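Local coordinates for protein AncCDT-1 (Synthetic construct, PDB 5T0W) that binds amino acids such as arginine as an ancestral periplasmic-type solute-binding protein, and is a precursor of cyclohexadienyl dehydratase, at residues Q146-K149 against E150-K154. Residues are numbered along the deposited sequence; the frame is centred on the assembly and turned at random.
Sequences QAAK and EFLPK
One helical turn apart, Q146 and E150 run side by side on the exposed flank of the helix, and amide NE2 of Q146 reaches carboxylate OE2 of E150 at 3.0 Å. The two flat groups are nearly coplanar, 5° apart, yet the N-H...O angle of 122° marks a weak bond. E150 gets there by an extended chain with CG opposite its own backbone N (chi1 -151°), while Q146 bends at chi2. Beneath them, E150 N donates to Q146 O (3.0 Å) and F151 N to A147 O (2.9 Å), regular i to i+4 helix bonds. E150 CB sits over the centre of the F151 ring, 3.8 Å above its plane, and F151 CD2 lies 4.3 Å from A147 CB. The helix ends here: L152 N still meets A148 O at 2.8 Å, but this bond is weak and L152 leaves helical torsions. On the buried side, L152 CD1 packs against A148 CB at 4.0 Å. K149, its chain extended beyond CG, carries its amine toward the start of the helix, where NZ forms a salt bridge with E145. At the C-terminal end, F151 touches loop residue F126 while L152 rests on L129 and N130, also in a loop. Helix 143-151 is the crossover of a beta-alpha-beta unit between parallel strands 135-139 and 156-160.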
loop_
_atom_site.group_PDB
_atom_site.type_symbol
_atom_site.label_atom_id
_atom_site.label_comp_id
_atom_site.label_asym_id
_atom_site.label_seq_id
_atom_site.Cartn_x
_atom_site.Cartn_y
_atom_site.Cartn_z
ATOM N N GLN A 146 -11.360 0.959 -6.508
ATOM C CA GLN A 146 -11.665 1.846 -7.584
ATOM C C GLN A 146 -11.607 1.064 -8.899
ATOM O O GLN A 146 -12.459 1.250 -9.764
ATOM C CB GLN A 146 -10.700 3.064 -7.668
ATOM C CG GLN A 146 -11.399 4.375 -8.116
ATOM C CD GLN A 146 -10.574 5.303 -9.045
ATOM O OE1 GLN A 146 -9.638 6.000 -8.611
ATOM N NE2 GLN A 146 -10.962 5.350 -10.319
ATOM N N ALA A 147 -10.581 0.239 -9.070
ATOM C CA ALA A 147 -10.383 -0.461 -10.326
ATOM C C ALA A 147 -11.536 -1.397 -10.556
ATOM O O ALA A 147 -12.052 -1.484 -11.670
ATOM C CB ALA A 147 -9.078 -1.233 -10.313
ATOM N N ALA A 148 -11.957 -2.085 -9.506
ATOM C CA ALA A 148 -13.081 -2.998 -9.618
ATOM C C ALA A 148 -14.383 -2.288 -9.895
ATOM O O ALA A 148 -15.215 -2.780 -10.649
ATOM C CB ALA A 148 -13.201 -3.873 -8.358
ATOM N N LYS A 149 -14.602 -1.163 -9.235
ATOM C CA LYS A 149 -15.878 -0.493 -9.383
ATOM C C LYS A 149 -16.055 0.107 -10.785
ATOM O O LYS A 149 -17.125 -0.027 -11.384
ATOM C CB LYS A 149 -16.099 0.515 -8.275
ATOM C CG LYS A 149 -16.411 -0.121 -6.939
ATOM C CD LYS A 149 -16.850 0.915 -5.910
ATOM C CE LYS A 149 -17.429 0.252 -4.650
ATOM N NZ LYS A 149 -17.916 1.249 -3.661
ATOM N N GLU A 150 -14.967 0.631 -11.345
ATOM C CA GLU A 150 -14.958 1.164 -12.687
ATOM C C GLU A 150 -15.043 0.037 -13.739
ATOM O O GLU A 150 -15.870 0.102 -14.647
ATOM C CB GLU A 150 -13.706 2.037 -12.887
ATOM C CG GLU A 150 -13.868 3.164 -13.898
ATOM C CD GLU A 150 -12.674 4.101 -13.932
ATOM O OE1 GLU A 150 -12.400 4.699 -14.995
ATOM O OE2 GLU A 150 -12.007 4.232 -12.894
ATOM N N PHE A 151 -14.209 -0.996 -13.605
ATOM C CA PHE A 151 -14.008 -1.988 -14.678
ATOM C C PHE A 151 -14.780 -3.303 -14.502
ATOM O O PHE A 151 -14.670 -4.215 -15.333
ATOM C CB PHE A 151 -12.488 -2.183 -14.848
ATOM C CG PHE A 151 -11.773 -0.863 -15.071
ATOM C CD1 PHE A 151 -12.125 -0.060 -16.161
ATOM C CD2 PHE A 151 -10.822 -0.372 -14.159
ATOM C CE1 PHE A 151 -11.529 1.175 -16.368
ATOM C CE2 PHE A 151 -10.221 0.861 -14.371
ATOM C CZ PHE A 151 -10.576 1.635 -15.479
ATOM N N LEU A 152 -15.523 -3.418 -13.400
ATOM C CA LEU A 152 -16.357 -4.602 -13.143
ATOM C C LEU A 152 -17.719 -4.195 -12.583
ATOM O O LEU A 152 -18.082 -4.620 -11.493
ATOM C CB LEU A 152 -15.657 -5.548 -12.157
ATOM C CG LEU A 152 -14.213 -5.962 -12.415
ATOM C CD1 LEU A 152 -13.651 -6.675 -11.189
ATOM C CD2 LEU A 152 -14.125 -6.862 -13.632
ATOM N N PRO A 153 -18.470 -3.365 -13.320
ATOM C CA PRO A 153 -19.648 -2.716 -12.742
ATOM C C PRO A 153 -20.827 -3.670 -12.631
ATOM O O PRO A 153 -21.682 -3.469 -11.776
ATOM C CB PRO A 153 -19.966 -1.590 -13.741
ATOM C CG PRO A 153 -19.394 -2.054 -15.033
ATOM C CD PRO A 153 -18.162 -2.838 -14.658
ATOM N N LYS A 154 -20.854 -4.707 -13.462
ATOM C CA LYS A 154 -21.854 -5.777 -13.288
ATOM C C LYS A 154 -21.617 -6.666 -12.045
ATOM O O LYS A 154 -22.562 -7.300 -11.566
ATOM C CB LYS A 154 -21.977 -6.692 -14.505
ATOM C CG LYS A 154 -22.559 -6.019 -15.713
ATOM C CD LYS A 154 -22.643 -7.039 -16.815
ATOM C CE LYS A 154 -22.819 -6.412 -18.174
ATOM N NZ LYS A 154 -23.063 -7.526 -19.134
#